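Local coordinates for protein ABC transporter (Thermotoga maritima, PDB 1JI0) that binds ATP and probably hydrolyses it to power the passage of branched-chain amino acids across the membrane, at residues H13-G17 with V56-K60; G32-I38 with A206-L212. All blocks are in the same frame, centred on the assembly; numbering follows the deposited sequence.

Contact 1: residues H13-G17 with V56-K60; sequences HVYYG and VRAQK. With ATP (adenosine-5'-triphosphate), chain B.
His13 and Lys60 form an antiparallel hydrogen-bonded pair in the antiparallel beta sheet of an ABC-type ATP-binding domain, where the end of strand 5-16 meets the loop leading into strand 60-65. The polar link is all backbone. His13 N gives its hydrogen to Lys60 O (3.0 Å, 152°), approaching from above the carbonyl plane, and the return bond, from Gln59 N to His13 O, is weak and strongly bent. Ala58 N turns instead to Asn72 OD1, which ties the loop to residues beyond strand 60-65.

Among the apolar contacts, His13 CB rests against Lys60 CB at 3.6 Å, after which the lysine chain bends away. The imidazole points its ND1 to NE2 of His20 on strand 19-23, a hydrogen bond. Val14 and Val56 meet tip to tip, CG1 to CG2, at 3.9 Å. Both methyls stand anti to their backbone nitrogens (Val14 chi1 177°), which aims them at each other against helix 45-52, where Val14 also touches Thr47 and Val56 touches Ser50 and Ala51.

The aromatic contacts lie farther along the strand. Tyr15 CD2 lies 3.6 Å from Gln59 CB, while His20 stacks on the same tyrosine. An alanine at Tyr15 removes the ring, which would probably leave a gap beside Gln59 CB and the His20 imidazole less firmly placed. Tyr16 belongs to the ATP pocket, and an aromatic residue here is consistent with the A-loop of ABC ATPases. Its ring meets the nucleotide at the edge: ribose O4' lies near the ring plane beside the hydroxyl, and Tyr16 CE1 stands 4.0 Å from adenine C8 of ATP.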
ATOM      1  N   HIS A  13      -3.015   1.606 -19.205  1.00 29.56           N
ATOM      2  CA  HIS A  13      -3.058   2.977 -19.706  1.00 29.55           C
ATOM      3  C   HIS A  13      -4.144   3.698 -18.934  1.00 29.50           C
ATOM      4  O   HIS A  13      -5.245   3.176 -18.772  1.00 30.02           O
ATOM      5  CB  HIS A  13      -3.391   3.012 -21.202  1.00 29.69           C
ATOM      6  CG  HIS A  13      -2.197   2.865 -22.086  1.00 29.18           C
ATOM      7  ND1 HIS A  13      -1.414   3.935 -22.462  1.00 29.38           N
ATOM      8  CD2 HIS A  13      -1.617   1.767 -22.625  1.00 28.60           C
ATOM      9  CE1 HIS A  13      -0.401   3.502 -23.194  1.00 28.54           C
ATOM     10  NE2 HIS A  13      -0.502   2.189 -23.307  1.00 29.69           N
ATOM     11  N   VAL A  14      -3.834   4.890 -18.442  1.00 29.89           N
ATOM     12  CA  VAL A  14      -4.822   5.658 -17.703  1.00 30.74           C
ATOM     13  C   VAL A  14      -4.813   7.098 -18.180  1.00 32.35           C
ATOM     14  O   VAL A  14      -3.768   7.750 -18.215  1.00 30.97           O
ATOM     15  CB  VAL A  14      -4.564   5.620 -16.190  1.00 30.20           C
ATOM     16  CG1 VAL A  14      -5.584   6.492 -15.465  1.00 30.35           C
ATOM     17  CG2 VAL A  14      -4.660   4.183 -15.684  1.00 31.00           C
ATOM     18  N   TYR A  15      -5.993   7.573 -18.564  1.00 34.39           N
ATOM     19  CA  TYR A  15      -6.177   8.934 -19.052  1.00 35.43           C
ATOM     20  C   TYR A  15      -7.247   9.590 -18.205  1.00 36.83           C
ATOM     21  O   TYR A  15      -8.289   8.996 -17.953  1.00 38.75           O
ATOM     22  CB  TYR A  15      -6.686   8.936 -20.492  1.00 34.09           C
ATOM     23  CG  TYR A  15      -5.783   8.333 -21.541  1.00 32.92           C
ATOM     24  CD1 TYR A  15      -4.982   9.142 -22.347  1.00 32.42           C
ATOM     25  CD2 TYR A  15      -5.809   6.961 -21.803  1.00 32.39           C
ATOM     26  CE1 TYR A  15      -4.241   8.600 -23.401  1.00 33.66           C
ATOM     27  CE2 TYR A  15      -5.075   6.411 -22.845  1.00 31.92           C
ATOM     28  CZ  TYR A  15      -4.297   7.231 -23.644  1.00 33.12           C
ATOM     29  OH  TYR A  15      -3.607   6.689 -24.705  1.00 32.88           O
ATOM     30  N   TYR A  16      -6.992  10.808 -17.754  1.00 38.85           N
ATOM     31  CA  TYR A  16      -8.053  11.558 -17.089  1.00 41.31           C
ATOM     32  C   TYR A  16      -7.839  13.070 -17.200  1.00 42.01           C
ATOM     33  O   TYR A  16      -6.757  13.596 -16.972  1.00 43.24           O
ATOM     34  CB  TYR A  16      -8.089  11.138 -15.619  1.00 43.31           C
ATOM     35  CG  TYR A  16      -6.869  11.623 -14.916  1.00 45.50           C
ATOM     36  CD1 TYR A  16      -6.809  12.934 -14.451  1.00 46.22           C
ATOM     37  CD2 TYR A  16      -5.816  10.749 -14.646  1.00 46.04           C
ATOM     38  CE1 TYR A  16      -5.715  13.365 -13.715  1.00 47.24           C
ATOM     39  CE2 TYR A  16      -4.722  11.179 -13.912  1.00 46.18           C
ATOM     40  CZ  TYR A  16      -4.670  12.480 -13.444  1.00 47.69           C
ATOM     41  OH  TYR A  16      -3.597  12.908 -12.687  1.00 48.34           O
ATOM     42  N   GLY A  17      -8.916  13.770 -17.604  1.00 42.21           N
ATOM     43  CA  GLY A  17      -8.830  15.221 -17.730  1.00 42.18           C
ATOM     44  C   GLY A  17      -8.196  15.633 -19.061  1.00 41.66           C
ATOM     45  O   GLY A  17      -8.842  15.715 -20.098  1.00 41.17           O
ATOM     46  N   VAL A  56     -10.324   5.090 -10.763  1.00 35.89           N
ATOM     47  CA  VAL A  56     -10.112   5.853 -11.981  1.00 37.22           C
ATOM     48  C   VAL A  56     -10.197   4.812 -13.089  1.00 38.17           C
ATOM     49  O   VAL A  56      -9.879   3.647 -12.863  1.00 38.28           O
ATOM     50  CB  VAL A  56      -8.738   6.566 -11.983  1.00 37.39           C
ATOM     51  CG1 VAL A  56      -7.612   5.556 -11.895  1.00 37.23           C
ATOM     52  CG2 VAL A  56      -8.595   7.400 -13.236  1.00 38.15           C
ATOM     53  N   ARG A  57     -10.637   5.214 -14.275  1.00 38.06           N
ATOM     54  CA  ARG A  57     -10.791   4.266 -15.371  1.00 38.67           C
ATOM     55  C   ARG A  57      -9.521   3.868 -16.111  1.00 38.72           C
ATOM     56  O   ARG A  57      -8.629   4.686 -16.345  1.00 38.19           O
ATOM     57  CB  ARG A  57     -11.800   4.800 -16.392  1.00 39.30           C
ATOM     58  CG  ARG A  57     -12.098   3.819 -17.516  1.00 41.02           C
ATOM     59  CD  ARG A  57     -12.940   4.453 -18.610  1.00 43.05           C
ATOM     60  NE  ARG A  57     -13.084   3.567 -19.760  1.00 44.06           N
ATOM     61  CZ  ARG A  57     -13.737   2.411 -19.736  1.00 44.94           C
ATOM     62  NH1 ARG A  57     -13.811   1.670 -20.833  1.00 44.97           N
ATOM     63  NH2 ARG A  57     -14.324   1.999 -18.618  1.00 44.88           N
ATOM     64  N   ALA A  58      -9.460   2.595 -16.488  1.00 38.28           N
ATOM     65  CA  ALA A  58      -8.333   2.066 -17.240  1.00 38.61           C
ATOM     66  C   ALA A  58      -8.805   1.975 -18.688  1.00 38.96           C
ATOM     67  O   ALA A  58      -9.604   1.110 -19.029  1.00 39.11           O
ATOM     68  CB  ALA A  58      -7.955   0.684 -16.717  1.00 37.32           C
ATOM     69  N   GLN A  59      -8.309   2.879 -19.527  1.00 39.87           N
ATOM     70  CA  GLN A  59      -8.689   2.930 -20.936  1.00 41.86           C
ATOM     71  C   GLN A  59      -8.104   1.774 -21.745  1.00 40.89           C
ATOM     72  O   GLN A  59      -8.640   1.399 -22.787  1.00 40.66           O
ATOM     73  CB  GLN A  59      -8.220   4.250 -21.557  1.00 43.68           C
ATOM     74  CG  GLN A  59      -8.368   5.470 -20.651  1.00 47.74           C
ATOM     75  CD  GLN A  59      -9.809   5.884 -20.436  1.00 49.86           C
ATOM     76  OE1 GLN A  59     -10.084   6.976 -19.925  1.00 50.38           O
ATOM     77  NE2 GLN A  59     -10.741   5.015 -20.824  1.00 51.41           N
ATOM     78  N   LYS A  60      -6.997   1.220 -21.271  1.00 39.51           N
ATOM     79  CA  LYS A  60      -6.357   0.126 -21.979  1.00 38.82           C
ATOM     80  C   LYS A  60      -5.586  -0.759 -21.006  1.00 37.33           C
ATOM     81  O   LYS A  60      -5.148  -0.296 -19.956  1.00 36.60           O
ATOM     82  CB  LYS A  60      -5.420   0.697 -23.045  1.00 40.69           C
ATOM     83  CG  LYS A  60      -5.583   0.072 -24.418  1.00 44.41           C
ATOM     84  CD  LYS A  60      -4.958   0.948 -25.503  1.00 46.62           C
ATOM     85  CE  LYS A  60      -5.645   2.311 -25.584  1.00 47.78           C
ATOM     86  NZ  LYS A  60      -7.098   2.191 -25.911  1.00 47.34           N
TER
HETATM   87  PG  ATP B 302       0.873  11.134  -4.956  1.00 70.00           P
HETATM   88  O1G ATP B 302       1.407  12.141  -4.021  1.00 69.47           O
HETATM   89  O2G ATP B 302       1.245   9.737  -4.644  1.00 68.09           O
HETATM   90  O3G ATP B 302      -0.567  11.379  -5.328  1.00 68.82           O
HETATM   91  PB  ATP B 302       1.805  10.519  -7.678  1.00 66.57           P
HETATM   92  O1B ATP B 302       3.169  10.677  -8.276  1.00 65.92           O
HETATM   93  O2B ATP B 302       1.326   9.178  -7.394  1.00 68.44           O
HETATM   94  O3B ATP B 302       1.734  11.390  -6.301  1.00 68.92           O
HETATM   95  PA  ATP B 302      -0.537  11.086  -9.358  1.00 70.53           P
HETATM   96  O1A ATP B 302      -1.627  10.946  -8.382  1.00 69.94           O
HETATM   97  O2A ATP B 302      -0.428  10.064 -10.431  1.00 70.86           O
HETATM   98  O3A ATP B 302       0.846  11.320  -8.588  1.00 69.18           O
HETATM   99  O5' ATP B 302      -0.663  12.504 -10.004  1.00 71.84           O
HETATM  100  C5' ATP B 302       0.286  12.962 -10.973  1.00 72.64           C
HETATM  101  C4' ATP B 302      -0.285  12.983 -12.344  1.00 73.23           C
HETATM  102  O4' ATP B 302      -1.338  13.990 -12.357  1.00 73.93           O
HETATM  103  C3' ATP B 302       0.713  13.445 -13.375  1.00 73.75           C
HETATM  104  O3' ATP B 302       0.691  12.549 -14.503  1.00 74.16           O
HETATM  105  C2' ATP B 302       0.262  14.837 -13.714  1.00 73.73           C
HETATM  106  O2' ATP B 302       0.572  15.246 -15.042  1.00 73.27           O
HETATM  107  C1' ATP B 302      -1.265  14.700 -13.594  1.00 74.09           C
HETATM  108  N9  ATP B 302      -2.057  15.984 -13.481  1.00 75.11           N
HETATM  109  C8  ATP B 302      -3.173  16.225 -12.704  1.00 75.40           C
HETATM  110  N7  ATP B 302      -3.673  17.426 -12.801  1.00 75.54           N
HETATM  111  C5  ATP B 302      -2.829  18.037 -13.717  1.00 75.59           C
HETATM  112  C6  ATP B 302      -2.808  19.351 -14.279  1.00 75.57           C
HETATM  113  N6  ATP B 302      -3.717  20.248 -13.939  1.00 75.90           N
HETATM  114  N1  ATP B 302      -1.834  19.671 -15.176  1.00 75.85           N
HETATM  115  C2  ATP B 302      -0.920  18.750 -15.510  1.00 75.93           C
HETATM  116  N3  ATP B 302      -0.825  17.480 -15.060  1.00 75.55           N
HETATM  117  C4  ATP B 302      -1.833  17.180 -14.145  1.00 75.45           C

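Contact 2: residues G32-I38 with A206-L212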
ATOM      1  N   GLY A  32       3.142 -13.108  -0.889  1.00 20.70           N
ATOM      2  CA  GLY A  32       4.070 -13.037   0.229  1.00 19.66           C
ATOM      3  C   GLY A  32       5.208 -12.042   0.115  1.00 21.20           C
ATOM      4  O   GLY A  32       6.061 -11.981   0.997  1.00 20.03           O
ATOM      5  N   GLN A  33       5.237 -11.256  -0.956  1.00 19.17           N
ATOM      6  CA  GLN A  33       6.314 -10.286  -1.118  1.00 20.45           C
ATOM      7  C   GLN A  33       5.871  -8.848  -0.906  1.00 20.65           C
ATOM      8  O   GLN A  33       4.676  -8.547  -0.839  1.00 22.46           O
ATOM      9  CB  GLN A  33       6.927 -10.399  -2.522  1.00 19.40           C
ATOM     10  CG  GLN A  33       7.741 -11.659  -2.765  1.00 21.85           C
ATOM     11  CD  GLN A  33       8.403 -11.657  -4.130  1.00 21.93           C
ATOM     12  OE1 GLN A  33       8.620 -10.602  -4.719  1.00 21.51           O
ATOM     13  NE2 GLN A  33       8.735 -12.838  -4.635  1.00 24.51           N
ATOM     14  N   ILE A  34       6.851  -7.963  -0.780  1.00 20.18           N
ATOM     15  CA  ILE A  34       6.585  -6.539  -0.658  1.00 18.94           C
ATOM     16  C   ILE A  34       7.138  -5.983  -1.956  1.00 19.36           C
ATOM     17  O   ILE A  34       8.332  -6.118  -2.236  1.00 20.24           O
ATOM     18  CB  ILE A  34       7.352  -5.886   0.512  1.00 18.61           C
ATOM     19  CG1 ILE A  34       6.737  -6.296   1.849  1.00 15.25           C
ATOM     20  CG2 ILE A  34       7.332  -4.358   0.347  1.00 18.03           C
ATOM     21  CD1 ILE A  34       7.607  -5.919   3.061  1.00 17.60           C
ATOM     22  N   VAL A  35       6.271  -5.398  -2.769  1.00 19.33           N
ATOM     23  CA  VAL A  35       6.699  -4.804  -4.026  1.00 18.40           C
ATOM     24  C   VAL A  35       6.500  -3.307  -3.899  1.00 18.26           C
ATOM     25  O   VAL A  35       5.491  -2.859  -3.370  1.00 19.58           O
ATOM     26  CB  VAL A  35       5.865  -5.326  -5.218  1.00 17.92           C
ATOM     27  CG1 VAL A  35       6.150  -4.483  -6.463  1.00 16.96           C
ATOM     28  CG2 VAL A  35       6.214  -6.776  -5.487  1.00 17.85           C
ATOM     29  N   THR A  36       7.459  -2.524  -4.372  1.00 18.18           N
ATOM     30  CA  THR A  36       7.307  -1.095  -4.268  1.00 18.63           C
ATOM     31  C   THR A  36       7.379  -0.390  -5.613  1.00 20.32           C
ATOM     32  O   THR A  36       8.112  -0.784  -6.525  1.00 20.44           O
ATOM     33  CB  THR A  36       8.354  -0.484  -3.300  1.00 19.35           C
ATOM     34  OG1 THR A  36       8.061   0.908  -3.108  1.00 19.34           O
ATOM     35  CG2 THR A  36       9.773  -0.636  -3.862  1.00 18.05           C
ATOM     36  N   LEU A  37       6.569   0.650  -5.730  1.00 21.23           N
ATOM     37  CA  LEU A  37       6.520   1.469  -6.922  1.00 20.68           C
ATOM     38  C   LEU A  37       7.027   2.811  -6.418  1.00 21.73           C
ATOM     39  O   LEU A  37       6.435   3.407  -5.518  1.00 21.26           O
ATOM     40  CB  LEU A  37       5.076   1.558  -7.411  1.00 21.35           C
ATOM     41  CG  LEU A  37       4.719   2.392  -8.632  1.00 22.05           C
ATOM     42  CD1 LEU A  37       5.506   1.921  -9.857  1.00 22.58           C
ATOM     43  CD2 LEU A  37       3.211   2.259  -8.867  1.00 22.97           C
ATOM     44  N   ILE A  38       8.154   3.259  -6.965  1.00 23.83           N
ATOM     45  CA  ILE A  38       8.744   4.521  -6.552  1.00 23.62           C
ATOM     46  C   ILE A  38       8.879   5.466  -7.732  1.00 25.83           C
ATOM     47  O   ILE A  38       8.808   5.047  -8.886  1.00 24.85           O
ATOM     48  CB  ILE A  38      10.140   4.305  -5.913  1.00 25.10           C
ATOM     49  CG1 ILE A  38      11.111   3.714  -6.939  1.00 25.98           C
ATOM     50  CG2 ILE A  38      10.019   3.366  -4.712  1.00 24.69           C
ATOM     51  CD1 ILE A  38      12.525   3.532  -6.402  1.00 27.26           C
ATOM     52  N   ALA A 206      11.474  -3.588   0.612  1.00 20.74           N
ATOM     53  CA  ALA A 206      10.865  -4.333  -0.477  1.00 22.04           C
ATOM     54  C   ALA A 206      11.694  -5.478  -1.044  1.00 22.29           C
ATOM     55  O   ALA A 206      12.919  -5.512  -0.913  1.00 23.30           O
ATOM     56  CB  ALA A 206      10.489  -3.374  -1.605  1.00 21.38           C
ATOM     57  N   HIS A 207      11.002  -6.419  -1.676  1.00 21.26           N
ATOM     58  CA  HIS A 207      11.649  -7.542  -2.332  1.00 20.59           C
ATOM     59  C   HIS A 207      11.955  -7.146  -3.764  1.00 21.63           C
ATOM     60  O   HIS A 207      13.003  -7.498  -4.314  1.00 21.09           O
ATOM     61  CB  HIS A 207      10.734  -8.765  -2.364  1.00 20.33           C
ATOM     62  CG  HIS A 207      10.447  -9.335  -1.013  1.00 23.59           C
ATOM     63  ND1 HIS A 207       9.388  -8.916  -0.238  1.00 23.30           N
ATOM     64  CD2 HIS A 207      11.113 -10.254  -0.277  1.00 24.05           C
ATOM     65  CE1 HIS A 207       9.415  -9.551   0.921  1.00 24.63           C
ATOM     66  NE2 HIS A 207      10.454 -10.368   0.923  1.00 26.71           N
ATOM     67  N   TYR A 208      11.024  -6.405  -4.359  1.00 21.35           N
ATOM     68  CA  TYR A 208      11.136  -5.996  -5.754  1.00 20.13           C
ATOM     69  C   TYR A 208      10.656  -4.564  -5.892  1.00 19.44           C
ATOM     70  O   TYR A 208       9.803  -4.118  -5.126  1.00 19.69           O
ATOM     71  CB  TYR A 208      10.258  -6.913  -6.608  1.00 19.42           C
ATOM     72  CG  TYR A 208      10.612  -6.951  -8.074  1.00 20.42           C
ATOM     73  CD1 TYR A 208      11.613  -7.800  -8.543  1.00 20.71           C
ATOM     74  CD2 TYR A 208       9.942  -6.143  -8.992  1.00 19.93           C
ATOM     75  CE1 TYR A 208      11.937  -7.849  -9.898  1.00 20.73           C
ATOM     76  CE2 TYR A 208      10.256  -6.176 -10.349  1.00 20.17           C
ATOM     77  CZ  TYR A 208      11.254  -7.033 -10.796  1.00 22.02           C
ATOM     78  OH  TYR A 208      11.559  -7.086 -12.140  1.00 20.47           O
ATOM     79  N   GLY A 209      11.198  -3.849  -6.870  1.00 18.31           N
ATOM     80  CA  GLY A 209      10.796  -2.470  -7.071  1.00 18.60           C
ATOM     81  C   GLY A 209      10.607  -2.092  -8.528  1.00 19.25           C
ATOM     82  O   GLY A 209      11.158  -2.731  -9.429  1.00 19.02           O
ATOM     83  N   TYR A 210       9.824  -1.040  -8.750  1.00 19.64           N
ATOM     84  CA  TYR A 210       9.555  -0.517 -10.085  1.00 20.38           C
ATOM     85  C   TYR A 210       9.752   0.998 -10.019  1.00 20.62           C
ATOM     86  O   TYR A 210       9.246   1.655  -9.113  1.00 20.61           O
ATOM     87  CB  TYR A 210       8.114  -0.810 -10.508  1.00 19.71           C
ATOM     88  CG  TYR A 210       7.794  -2.260 -10.755  1.00 20.49           C
ATOM     89  CD1 TYR A 210       7.369  -3.091  -9.721  1.00 18.50           C
ATOM     90  CD2 TYR A 210       7.899  -2.803 -12.038  1.00 19.55           C
ATOM     91  CE1 TYR A 210       7.052  -4.432  -9.962  1.00 19.07           C
ATOM     92  CE2 TYR A 210       7.588  -4.133 -12.282  1.00 20.83           C
ATOM     93  CZ  TYR A 210       7.168  -4.939 -11.246  1.00 18.74           C
ATOM     94  OH  TYR A 210       6.882  -6.258 -11.494  1.00 18.22           O
ATOM     95  N   VAL A 211      10.496   1.548 -10.972  1.00 21.84           N
ATOM     96  CA  VAL A 211      10.744   2.984 -10.993  1.00 22.05           C
ATOM     97  C   VAL A 211       9.854   3.617 -12.054  1.00 23.00           C
ATOM     98  O   VAL A 211      10.044   3.396 -13.249  1.00 23.03           O
ATOM     99  CB  VAL A 211      12.223   3.302 -11.305  1.00 20.70           C
ATOM    100  CG1 VAL A 211      12.446   4.809 -11.265  1.00 21.99           C
ATOM    101  CG2 VAL A 211      13.124   2.633 -10.286  1.00 19.38           C
ATOM    102  N   LEU A 212       8.877   4.397 -11.598  1.00 23.06           N
ATOM    103  CA  LEU A 212       7.924   5.075 -12.470  1.00 23.85           C
ATOM    104  C   LEU A 212       8.353   6.525 -12.737  1.00 25.88           C
ATOM    105  O   LEU A 212       8.586   7.296 -11.806  1.00 25.75           O
ATOM    106  CB  LEU A 212       6.533   5.046 -11.815  1.00 23.81           C
ATOM    107  CG  LEU A 212       5.275   5.558 -12.541  1.00 25.94           C
ATOM    108  CD1 LEU A 212       4.905   4.644 -13.702  1.00 24.78           C
ATOM    109  CD2 LEU A 212       4.113   5.598 -11.546  1.00 24.78           C
TER
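Ile34 O is gripped by two consecutive amides, His207 N at 2.7 Å and, more weakly, Tyr208 N at 3.4 Å. The histidine holds the same residue a second time: its ND1 accepts the hydrogen of Ile34 N (2.8 Å, 163°), with the donor tilted slightly from the ring plane. With its CG anti to the carbonyl carbon (chi1 -66°), His207 offers one ring face to Gln33 CG in a CH-pi contact. From here a parallel ladder runs through the mixed core sheet of the P-loop fold: Thr36 N to Tyr208 O, Tyr210 N to Thr36 O, Ile38 N to Tyr210 O, and Leu212 N to Ile38 O at 2.8 Å. The last three bonds lie almost on the line of their carbonyls.

On one face Val35 CG1 sits in the plane of the Tyr210 ring, at its edge, 3.6 Å from CE1, and Tyr208 places CE2 above that ring's face. Leu37 CD1 reaches both Tyr210 CB and Leu212 CB. Strand 25-30 packs on this side and supplies Lys28 N to the Tyr210 hydroxyl. On the other face, under helix 199-205, Ile38 CD1 touches Val211 CG2 at 4.0 Å. Gly209 gives Thr36 room here, since a side-chain carbon would press on Thr36 CG2; the threonine hydroxyl is satisfied by Leu194 O on the neighbouring strand.

As acceptor from Ile34 N, ND1 of His207 cannot carry a proton in this bond, so the ring is probably neutral, and a side-chain acceptor stands in for a backbone carbonyl just before the regular pairing begins.

Overall arrangement
The segments alternate along the chain: 13-17, 32-38, 56-60, then 206-212. Contact 1 belongs to the antiparallel sheet and contact 2 to the mixed core sheet; their centres are 22 Å apart and their nearest atoms about 10 Å, without touching. Strand 25-30 connects the two layers, pairing with strand 5-16 while packing against the Tyr210 side of contact 2. Strand 34-38 runs directly into the probable Walker A loop and helix 45-52, which contact 1 touches from the other sheet. ATP is thus approached from both: Tyr16 meets the nucleoside, while Leu212 lies beside Gly44 and Lys45, with its side chain about 6 Å from the nucleotide.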